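Local atomic coordinates of esterase D (Lactobacillus rhamnosus, PDB entry 3DKR), a protein that probably hydrolyses carboxylic esters, using a catalytic triad of the alpha/beta-hydrolase type. Residues P65-I68 and L69-N73; P74-W77 and W78-S82; V85-M88 and T89-A93; L202-Q205 and L206-A209; H226-T229 and V230-A233. All coordinates share one frame; numbering follows the deposited sequence.

Contacts 1, 2 and 3 run in series along the chain, and contacts 2 and 3 share helix 74-89, their centres about 17 Å apart. Contact 1 leads into that helix: its C-terminal end packs on contact 2, where Gly-72 C lies 3.6 Å from Trp-77 CZ2. Contacts 4 and 5 come from the later part of the fold, their nearest atoms about 10 Å apart. Contact 5 carries the predicted catalytic His-226, whose side chain is about 3 Å from that of the predicted nucleophile Ser-101, and the acetate it binds. The side chain of Trp-77 in contact 2 is about 11 Å from that of Ser-101; the side chain of Leu-202 in contact 4 is about 8 Å from that of Ser-101. Contacts 1 and 3 lie away from the predicted catalytic residues.

Contact 1: residues P65-I68 and L69-N73; sequences PLDI and LTKGN
Leu-66 O accepts from two backbone amides of this short helical turn, Thr-70 N and, weakly, Leu-69 N. Thr-70 N donates to Leu-66 O at 2.8 Å, while Leu-69 N, 2.9 Å from Leu-66 O, makes only a weak bond with an N-H...O angle of 124°. One residue on, Lys-71 N donates to Asp-67 O at 2.8 Å. Thr-70 adds a weak side-chain bond from OG1 to the same Leu-66 O, 3.3 Å away; its OG1 sits between the backbone N and the carbonyl carbon (chi1 69°), which turns the hydroxyl back along the helix.

These bonds define helix 66-71, a single short helix ahead of the long helix 74-89. Asn-73 stands at the N-cap of the latter, its OD1 accepting from Ile-76 N.

The apolar contact joins Leu-66 and Leu-69, whose side chains meet at an angle, CD2 of Leu-66 lying 3.9 Å from CD1 of Leu-69. Leu-69 is buried and continues onto Phe-138 of helix 134-149 and Tyr-161 and Leu-162 of helix 155-178. Ile-68 packs on Tyr-31 and Tyr-141.

Of the charged pair, Asp-67 and Lys-71 run alongside each other in the same direction. The aliphatic part of the lysine does the touching, CE of Lys-71 being 3.6 Å from Asp-67 OD1, whereas Lys-71 NZ stays 4.6 Å from that oxygen. Opposite charges are thus near without a salt bridge, and any attraction is probably modest; the other carboxylate oxygen, Asp-67 OD2, is hydrogen-bonded to Thr-62 OG1.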
# COMPACT_ATOMS: atom_id res chain seq x y z
N PRO A 65 -13.63 13.69 -4.14
CA PRO A 65 -13.59 12.32 -3.60
C PRO A 65 -14.31 11.26 -4.43
O PRO A 65 -13.91 10.10 -4.41
CB PRO A 65 -14.24 12.46 -2.22
CG PRO A 65 -13.99 13.89 -1.84
CD PRO A 65 -14.11 14.65 -3.12
N LEU A 66 -15.35 11.64 -5.16
CA LEU A 66 -16.05 10.71 -6.04
C LEU A 66 -15.17 10.16 -7.15
O LEU A 66 -15.45 9.08 -7.68
CB LEU A 66 -17.31 11.35 -6.63
CG LEU A 66 -18.40 11.61 -5.60
CD1 LEU A 66 -19.53 12.45 -6.19
CD2 LEU A 66 -18.94 10.30 -5.02
N ASP A 67 -14.11 10.89 -7.51
CA ASP A 67 -13.17 10.40 -8.53
C ASP A 67 -12.56 9.05 -8.16
O ASP A 67 -12.27 8.24 -9.05
CB ASP A 67 -12.04 11.39 -8.76
CG ASP A 67 -12.48 12.64 -9.51
OD1 ASP A 67 -13.61 12.67 -10.08
OD2 ASP A 67 -11.67 13.59 -9.55
N ILE A 68 -12.36 8.83 -6.87
CA ILE A 68 -11.82 7.53 -6.39
C ILE A 68 -12.77 6.43 -6.81
O ILE A 68 -12.35 5.36 -7.27
CB ILE A 68 -11.65 7.51 -4.85
CG1 ILE A 68 -10.57 8.52 -4.42
CG2 ILE A 68 -11.32 6.10 -4.36
CD1 ILE A 68 -10.58 8.89 -2.96
N LEU A 69 -14.06 6.71 -6.65
CA LEU A 69 -15.11 5.73 -6.87
C LEU A 69 -15.49 5.57 -8.33
O LEU A 69 -15.94 4.50 -8.73
CB LEU A 69 -16.36 6.14 -6.09
CG LEU A 69 -16.20 6.21 -4.57
CD1 LEU A 69 -17.35 6.94 -3.91
CD2 LEU A 69 -16.07 4.80 -4.00
N THR A 70 -15.33 6.63 -9.13
CA THR A 70 -15.78 6.59 -10.53
C THR A 70 -14.66 6.50 -11.58
O THR A 70 -14.93 6.11 -12.72
CB THR A 70 -16.64 7.82 -10.89
OG1 THR A 70 -15.82 8.99 -10.91
CG2 THR A 70 -17.79 7.99 -9.90
N LYS A 71 -13.43 6.86 -11.20
CA LYS A 71 -12.31 6.87 -12.14
C LYS A 71 -11.18 5.91 -11.76
O LYS A 71 -10.19 5.81 -12.49
CB LYS A 71 -11.76 8.29 -12.31
CG LYS A 71 -12.80 9.28 -12.82
CD LYS A 71 -12.18 10.60 -13.21
CE LYS A 71 -13.26 11.64 -13.52
NZ LYS A 71 -14.37 11.08 -14.35
N GLY A 72 -11.32 5.20 -10.65
CA GLY A 72 -10.35 4.16 -10.28
C GLY A 72 -11.07 2.86 -10.00
O GLY A 72 -12.26 2.86 -9.69
N ASN A 73 -10.34 1.76 -10.14
CA ASN A 73 -10.81 0.45 -9.74
C ASN A 73 -9.62 -0.48 -9.60
O ASN A 73 -8.51 -0.14 -10.05
CB ASN A 73 -11.85 -0.10 -10.73
CG ASN A 73 -11.26 -0.42 -12.07
OD1 ASN A 73 -10.29 -1.16 -12.16
ND2 ASN A 73 -11.85 0.14 -13.14

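Contact 2: residues P74-W77 and W78-S82; sequences PDIW and WAESS
Glu-80 lies back over the preceding turn of its helix, alongside Ile-76 and at an angle to Trp-77. Its CB rests near Ile-76 O, and CG of Glu-80 comes to 3.3 Å from Ile-76 O, the carbonyl that also accepts from Glu-80 N at 2.9 Å. With CG anti to the carbonyl carbon (chi1 -70°) and the chain extended beyond, CD and OE2 of Glu-80 run beside Ile-76, OE2 reaching 3.6 Å from CG2 of Ile-76. OE1 of Glu-80 approaches the edge of the Trp-77 indole, 3.4 Å from CD1 of Trp-77, with carboxylate and ring planes 30° apart. Ser-58 secures both groups: its OG bonds Glu-80 OE2 and its O bonds Trp-77 NE1. With the glutamate gone, an alanine here is likely to leave Ser-58 OG without this partner and one edge of the Trp-77 ring less well covered. Next along, Trp-77 O takes two bonds, from Ser-81 N and, at 2.8 Å, from Ser-81 OG, which reach it from opposite faces of its plane. All this belongs to the first turns of helix 74-89, where Trp-77 packs on Leu-102 and Phe-106 of helix 101-113 and Pro-74 on Ile-169 and Phe-172 of helix 155-178.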
# COMPACT_ATOMS: atom_id res chain seq x y z
N PRO A 74 -9.82 -1.63 -8.94
CA PRO A 74 -8.68 -2.53 -8.68
C PRO A 74 -7.92 -2.97 -9.92
O PRO A 74 -6.71 -3.17 -9.85
CB PRO A 74 -9.31 -3.71 -7.95
CG PRO A 74 -10.52 -3.11 -7.28
CD PRO A 74 -11.05 -2.13 -8.29
N ASP A 75 -8.61 -3.13 -11.05
CA ASP A 75 -7.93 -3.55 -12.27
C ASP A 75 -7.00 -2.45 -12.77
O ASP A 75 -5.85 -2.73 -13.13
CB ASP A 75 -8.95 -4.00 -13.32
CG ASP A 75 -9.72 -5.22 -12.87
OD1 ASP A 75 -9.09 -6.22 -12.44
OD2 ASP A 75 -10.98 -5.16 -12.88
N ILE A 76 -7.48 -1.21 -12.76
CA ILE A 76 -6.63 -0.06 -13.14
C ILE A 76 -5.43 0.05 -12.20
O ILE A 76 -4.28 0.22 -12.64
CB ILE A 76 -7.44 1.27 -13.15
CG1 ILE A 76 -8.48 1.23 -14.26
CG2 ILE A 76 -6.52 2.47 -13.29
CD1 ILE A 76 -9.50 2.36 -14.21
N TRP A 77 -5.70 -0.06 -10.90
CA TRP A 77 -4.65 0.11 -9.89
C TRP A 77 -3.63 -1.02 -9.99
O TRP A 77 -2.43 -0.81 -9.75
CB TRP A 77 -5.24 0.19 -8.48
CG TRP A 77 -6.22 1.30 -8.35
CD1 TRP A 77 -6.19 2.50 -9.00
CD2 TRP A 77 -7.36 1.34 -7.48
NE1 TRP A 77 -7.26 3.28 -8.60
CE2 TRP A 77 -8.00 2.59 -7.68
CE3 TRP A 77 -7.93 0.43 -6.58
CZ2 TRP A 77 -9.17 2.94 -7.00
CZ3 TRP A 77 -9.09 0.80 -5.90
CH2 TRP A 77 -9.69 2.04 -6.11
N TRP A 78 -4.09 -2.21 -10.35
CA TRP A 78 -3.16 -3.32 -10.58
C TRP A 78 -2.27 -3.04 -11.80
O TRP A 78 -1.05 -3.23 -11.74
CB TRP A 78 -3.92 -4.64 -10.73
CG TRP A 78 -3.10 -5.82 -11.18
CD1 TRP A 78 -3.41 -6.68 -12.19
CD2 TRP A 78 -1.86 -6.29 -10.62
NE1 TRP A 78 -2.45 -7.65 -12.31
CE2 TRP A 78 -1.48 -7.44 -11.36
CE3 TRP A 78 -1.04 -5.86 -9.58
CZ2 TRP A 78 -0.32 -8.16 -11.09
CZ3 TRP A 78 0.14 -6.59 -9.31
CH2 TRP A 78 0.48 -7.72 -10.07
N ALA A 79 -2.85 -2.58 -12.90
CA ALA A 79 -2.03 -2.20 -14.06
C ALA A 79 -1.00 -1.11 -13.68
O ALA A 79 0.15 -1.13 -14.13
CB ALA A 79 -2.91 -1.69 -15.20
N GLU A 80 -1.42 -0.16 -12.86
CA GLU A 80 -0.54 0.94 -12.46
C GLU A 80 0.61 0.42 -11.58
O GLU A 80 1.76 0.84 -11.72
CB GLU A 80 -1.34 2.05 -11.76
CG GLU A 80 -2.24 2.77 -12.77
CD GLU A 80 -3.26 3.75 -12.18
OE1 GLU A 80 -3.65 3.65 -11.00
OE2 GLU A 80 -3.68 4.67 -12.94
N SER A 81 0.29 -0.51 -10.69
CA SER A 81 1.30 -1.11 -9.81
C SER A 81 2.30 -1.91 -10.61
O SER A 81 3.52 -1.84 -10.38
CB SER A 81 0.64 -2.03 -8.78
OG SER A 81 -0.30 -1.35 -7.96
N SER A 82 1.80 -2.68 -11.56
CA SER A 82 2.64 -3.50 -12.44
C SER A 82 3.58 -2.63 -13.27
O SER A 82 4.77 -2.95 -13.48
CB SER A 82 1.75 -4.34 -13.36
OG SER A 82 0.91 -5.22 -12.62

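Contact 3: residues V85-M88 and T89-A93; sequences VAHM and TAKYA
Met-88 O ends the regular helical bonding by accepting from both Lys-91 N (3.0 Å) and Tyr-92 N (3.1 Å), the second nearly in line with the carbonyl and the first from well above its plane. One turn earlier, Thr-89 N still bonds to Val-85 O.

Met-88 and Tyr-92 carry the side-chain contact, extending in one direction next to each other. The thioether, bent at chi2 and chi3 (-62° and -90°), brings Met-88 SD to the edge of the Tyr-92 ring, 5.1 Å from its centroid, a Met-aromatic contact; the methyl Met-88 CE comes closer, 3.4 Å from Tyr-92 CE2. Lys-91 CB covers one face of the same ring, toward its rim. Thr-89 CG2 meets Val-85 CG1 at 4.0 Å. A water joins Ala-86 O, to which it donates, with Thr-89 OG1. The turn leads from helix 74-89 into strand 94-99, and Met-88 and Thr-89 both pack on Val-95 of that strand.

Lys-91 leans over the His-87 imidazole, CD above one face near the rim, with Lys-91 NZ 4.2 Å from His-87 NE2. Both share acidic partners: Lys-91 NZ forms salt bridges with Glu-17 and Glu-19, and His-87 NE2 bonds Glu-17. Glu-17 thus serves lysine and histidine alike, and its carboxylate would probably favour a protonated imidazole.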
# COMPACT_ATOMS: atom_id res chain seq x y z
N VAL A 85 6.37 -1.30 -11.05
CA VAL A 85 7.41 -2.32 -10.84
C VAL A 85 8.33 -2.40 -12.08
O VAL A 85 9.56 -2.36 -11.96
CB VAL A 85 6.78 -3.69 -10.53
CG1 VAL A 85 7.83 -4.81 -10.62
CG2 VAL A 85 6.12 -3.66 -9.15
N ALA A 86 7.75 -2.48 -13.28
CA ALA A 86 8.56 -2.58 -14.50
C ALA A 86 9.49 -1.38 -14.70
O ALA A 86 10.64 -1.52 -15.13
CB ALA A 86 7.66 -2.74 -15.72
N HIS A 87 8.99 -0.20 -14.36
CA HIS A 87 9.77 1.04 -14.44
C HIS A 87 11.07 0.91 -13.65
O HIS A 87 12.14 1.35 -14.09
CB HIS A 87 8.92 2.19 -13.87
CG HIS A 87 9.63 3.50 -13.80
ND1 HIS A 87 9.87 4.27 -14.93
CD2 HIS A 87 10.12 4.20 -12.75
CE1 HIS A 87 10.50 5.38 -14.56
NE2 HIS A 87 10.65 5.36 -13.25
N MET A 88 10.98 0.27 -12.49
CA MET A 88 12.08 0.18 -11.55
C MET A 88 12.97 -1.03 -11.85
O MET A 88 14.20 -0.92 -11.76
CB MET A 88 11.56 0.15 -10.11
CG MET A 88 10.87 1.46 -9.68
SD MET A 88 11.97 2.89 -9.71
CE MET A 88 12.61 2.85 -8.04
N THR A 89 12.37 -2.16 -12.24
CA THR A 89 13.20 -3.32 -12.61
C THR A 89 13.96 -3.07 -13.92
O THR A 89 14.88 -3.83 -14.25
CB THR A 89 12.39 -4.61 -12.73
OG1 THR A 89 11.42 -4.48 -13.77
CG2 THR A 89 11.74 -4.98 -11.41
N ALA A 90 13.59 -2.07 -14.70
CA ALA A 90 14.40 -1.71 -15.89
C ALA A 90 15.73 -1.03 -15.51
O ALA A 90 16.68 -1.05 -16.30
CB ALA A 90 13.60 -0.80 -16.80
N LYS A 91 15.77 -0.43 -14.31
CA LYS A 91 16.82 0.51 -13.90
C LYS A 91 17.79 -0.06 -12.87
O LYS A 91 19.00 0.20 -12.94
CB LYS A 91 16.20 1.78 -13.27
CG LYS A 91 15.36 2.60 -14.18
CD LYS A 91 14.59 3.69 -13.40
CE LYS A 91 15.50 4.75 -12.84
NZ LYS A 91 14.80 6.08 -12.79
N TYR A 92 17.26 -0.79 -11.89
CA TYR A 92 18.01 -1.15 -10.67
C TYR A 92 18.35 -2.62 -10.64
O TYR A 92 17.56 -3.44 -11.08
CB TYR A 92 17.22 -0.80 -9.40
CG TYR A 92 17.05 0.68 -9.28
CD1 TYR A 92 18.14 1.47 -8.97
CD2 TYR A 92 15.85 1.31 -9.56
CE1 TYR A 92 18.04 2.84 -8.91
CE2 TYR A 92 15.74 2.68 -9.48
CZ TYR A 92 16.84 3.44 -9.15
OH TYR A 92 16.75 4.82 -9.08
N ALA A 93 19.50 -2.96 -10.08
CA ALA A 93 19.90 -4.36 -9.94
C ALA A 93 18.89 -5.12 -9.10
O ALA A 93 18.63 -6.29 -9.36
CB ALA A 93 21.25 -4.46 -9.30
O HOH W 1 11.30 -3.86 -16.70

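Contact 4: residues L202-Q205 and L206-A209; sequences LAYQ and LRDA
Tyr-204 turns the edge of its ring toward one face of the Arg-207 guanidinium. CD1 of Tyr-204 stands 3.3 Å above that plane, displaced toward its rim, and 3.6 Å from NH1 of Arg-207; relative to the tyrosine ring, Arg-207 CZ lies at the edge, near its plane. The planes are 62° apart, so this is an edge-on approach and not a stack. At the guanidinium's own edge, near its plane, sits the carboxylate of Asp-208.

The pair rides on helix 202-209, the crossover helix of a beta-alpha-beta unit between the parallel strands 187-192 and 216-221 of the alpha/beta-hydrolase sheet. Tyr-204 meets the rings of Phe-218 and Trp-220, and Arg-207 makes a cation-pi contact with Phe-218, so both side chains also reach strand 216-221. Ala-203 and Leu-206 pack on Ile-189 of strand 187-192.

Regular helical bonds hold the backbone, from Leu-206 N to Leu-202 O, Arg-207 N to Ala-203 O and Asp-208 N to Tyr-204 O. Arg-207 leaves the helix with CG anti to the backbone N (chi1 177°), then bends at chi3 (66°), which folds the guanidinium back between Tyr-204 and Asp-208. Salt bridging to the adjacent aspartate limits its rotation and should partly balance its charge. The grip is side-on and falls on a single oxygen: Arg-207 NE at 2.9 Å and Arg-207 NH2 at 3.1 Å both donate to Asp-208 OD1, on its syn side and from the same face of the carboxylate.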
# COMPACT_ATOMS: atom_id res chain seq x y z
N LEU A 202 -5.58 -10.09 10.48
CA LEU A 202 -5.29 -10.54 9.12
C LEU A 202 -3.79 -10.68 8.84
O LEU A 202 -3.38 -11.48 7.99
CB LEU A 202 -5.91 -9.60 8.08
CG LEU A 202 -7.36 -9.84 7.71
CD1 LEU A 202 -8.22 -10.07 8.94
CD2 LEU A 202 -7.85 -8.63 6.88
N ALA A 203 -2.98 -9.91 9.55
CA ALA A 203 -1.54 -9.97 9.34
C ALA A 203 -1.00 -11.37 9.65
O ALA A 203 -0.11 -11.87 8.97
CB ALA A 203 -0.84 -8.92 10.21
N TYR A 204 -1.54 -11.99 10.71
CA TYR A 204 -1.15 -13.35 11.07
C TYR A 204 -1.60 -14.36 10.04
O TYR A 204 -0.88 -15.32 9.73
CB TYR A 204 -1.72 -13.71 12.44
CG TYR A 204 -1.27 -12.80 13.55
CD1 TYR A 204 0.02 -12.89 14.05
CD2 TYR A 204 -2.12 -11.86 14.10
CE1 TYR A 204 0.45 -12.06 15.08
CE2 TYR A 204 -1.70 -11.03 15.12
CZ TYR A 204 -0.42 -11.14 15.62
OH TYR A 204 0.03 -10.33 16.64
N GLN A 205 -2.79 -14.16 9.48
CA GLN A 205 -3.25 -15.04 8.41
C GLN A 205 -2.37 -14.93 7.16
O GLN A 205 -2.08 -15.92 6.48
CB GLN A 205 -4.71 -14.76 8.06
CG GLN A 205 -5.73 -15.22 9.09
CD GLN A 205 -7.11 -15.52 8.46
OE1 GLN A 205 -7.48 -14.93 7.44
NE2 GLN A 205 -7.84 -16.46 9.04
N LEU A 206 -1.94 -13.70 6.85
CA LEU A 206 -1.06 -13.48 5.71
C LEU A 206 0.26 -14.22 5.97
O LEU A 206 0.70 -15.01 5.14
CB LEU A 206 -0.83 -11.98 5.50
CG LEU A 206 0.21 -11.55 4.47
CD1 LEU A 206 -0.10 -12.14 3.10
CD2 LEU A 206 0.31 -10.01 4.45
N ARG A 207 0.85 -13.99 7.13
CA ARG A 207 2.07 -14.70 7.54
C ARG A 207 1.93 -16.20 7.36
O ARG A 207 2.79 -16.85 6.76
CB ARG A 207 2.40 -14.39 8.99
CG ARG A 207 3.61 -15.15 9.55
CD ARG A 207 3.64 -15.09 11.07
NE ARG A 207 2.51 -15.81 11.64
CZ ARG A 207 2.17 -15.79 12.93
NH1 ARG A 207 2.86 -15.06 13.80
NH2 ARG A 207 1.11 -16.49 13.34
N ASP A 208 0.85 -16.76 7.90
CA ASP A 208 0.64 -18.21 7.86
C ASP A 208 0.39 -18.78 6.45
O ASP A 208 0.66 -19.96 6.21
CB ASP A 208 -0.51 -18.60 8.78
CG ASP A 208 -0.22 -18.34 10.25
OD1 ASP A 208 0.93 -18.01 10.62
OD2 ASP A 208 -1.16 -18.49 11.06
N ALA A 209 -0.13 -17.96 5.52
CA ALA A 209 -0.44 -18.43 4.17
C ALA A 209 0.80 -18.47 3.28
O ALA A 209 0.77 -19.09 2.22
CB ALA A 209 -1.52 -17.56 3.50

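Contact 5: residues H226-T229 and V230-A233; sequences HVIT and VNSA. With ACT (acetate ion), chain B.
Asn-231 folds its amide back across Ile-228, the two side chains meeting at an angle, with OD1 of Asn-231 3.5 Å from Ile-228 CA. A chi1 of 66° tucks the amide over its own backbone, and from there OD1 of Asn-231 accepts from Ala-233 N at 3.0 Å, a capping bond ahead of helix 234-246. ND2 of Asn-231 donates to Lys-225 O. A leucine in place of this asparagine would probably leave both Ala-233 N and Lys-225 O without these mates and the turn into the helix less firmly fixed.

Val-227 and Val-230 run alongside in one direction, CG1 of Val-227 being 3.9 Å from CG2 of Val-230. Val-227 O accepts from two amides, Val-230 N and Asn-231 N. Ile-228 CG2 touches Ala-233 CB at 3.9 Å, and both residues pack on Tyr-221 of strand 216-221.

Val-227, centre of an inverse gamma turn, follows His-226, the predicted triad histidine. With CG of His-226 anti to the backbone N (chi1 175°), the imidazole reaches the acetate. His-226 ND1 is bonded to Asp-195, and His-226 NE2 donates to acetate OXT at 2.7 Å, close to the ring plane. The acetate, probably from the crystallisation liquor, also accepts from the backbone N of Tyr-31, Ser-101 and Leu-102. Its position is consistent with a carboxylate product held between the histidine and what is probably the oxyanion hole.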
# COMPACT_ATOMS: atom_id res chain seq x y z
N HIS A 226 -3.63 3.14 12.05
CA HIS A 226 -3.42 2.42 10.79
C HIS A 226 -2.21 2.85 9.98
O HIS A 226 -1.43 2.00 9.53
CB HIS A 226 -4.68 2.54 9.95
CG HIS A 226 -4.56 1.95 8.58
ND1 HIS A 226 -4.51 0.59 8.36
CD2 HIS A 226 -4.51 2.53 7.36
CE1 HIS A 226 -4.41 0.36 7.06
NE2 HIS A 226 -4.42 1.52 6.43
N VAL A 227 -2.06 4.16 9.77
CA VAL A 227 -1.10 4.63 8.75
C VAL A 227 0.27 4.77 9.39
O VAL A 227 0.74 5.88 9.69
CB VAL A 227 -1.56 5.92 8.04
CG1 VAL A 227 -0.60 6.28 6.89
CG2 VAL A 227 -3.00 5.76 7.50
N ILE A 228 0.92 3.63 9.58
CA ILE A 228 2.19 3.56 10.27
C ILE A 228 3.37 4.21 9.52
O ILE A 228 4.43 4.41 10.10
CB ILE A 228 2.55 2.12 10.73
CG1 ILE A 228 2.61 1.15 9.55
CG2 ILE A 228 1.55 1.64 11.78
CD1 ILE A 228 3.19 -0.21 9.96
N THR A 229 3.18 4.55 8.25
CA THR A 229 4.19 5.28 7.49
C THR A 229 4.22 6.77 7.85
O THR A 229 5.17 7.48 7.48
CB THR A 229 3.94 5.17 5.99
OG1 THR A 229 2.58 5.51 5.72
CG2 THR A 229 4.22 3.74 5.50
N VAL A 230 3.17 7.25 8.52
CA VAL A 230 3.04 8.67 8.85
C VAL A 230 2.99 8.95 10.36
O VAL A 230 3.47 9.99 10.81
CB VAL A 230 1.79 9.27 8.15
CG1 VAL A 230 1.55 10.70 8.54
CG2 VAL A 230 1.95 9.16 6.65
N ASN A 231 2.42 8.03 11.13
CA ASN A 231 2.22 8.27 12.57
C ASN A 231 3.46 7.92 13.38
O ASN A 231 4.52 7.68 12.81
CB ASN A 231 0.95 7.57 13.07
CG ASN A 231 1.05 6.05 13.02
OD1 ASN A 231 2.11 5.47 13.19
ND2 ASN A 231 -0.10 5.41 12.79
N SER A 232 3.35 7.91 14.71
CA SER A 232 4.54 7.75 15.56
C SER A 232 5.30 6.44 15.35
O SER A 232 6.44 6.33 15.77
CB SER A 232 4.18 7.88 17.05
OG SER A 232 3.25 6.88 17.42
N ALA A 233 4.69 5.47 14.68
CA ALA A 233 5.36 4.21 14.38
C ALA A 233 6.38 4.33 13.24
O ALA A 233 7.14 3.39 13.00
CB ALA A 233 4.33 3.14 14.04
C ACT B . -5.22 1.57 3.12
O ACT B . -5.26 1.24 1.90
OXT ACT B . -4.16 1.38 3.78
CH3 ACT B . -6.41 2.21 3.79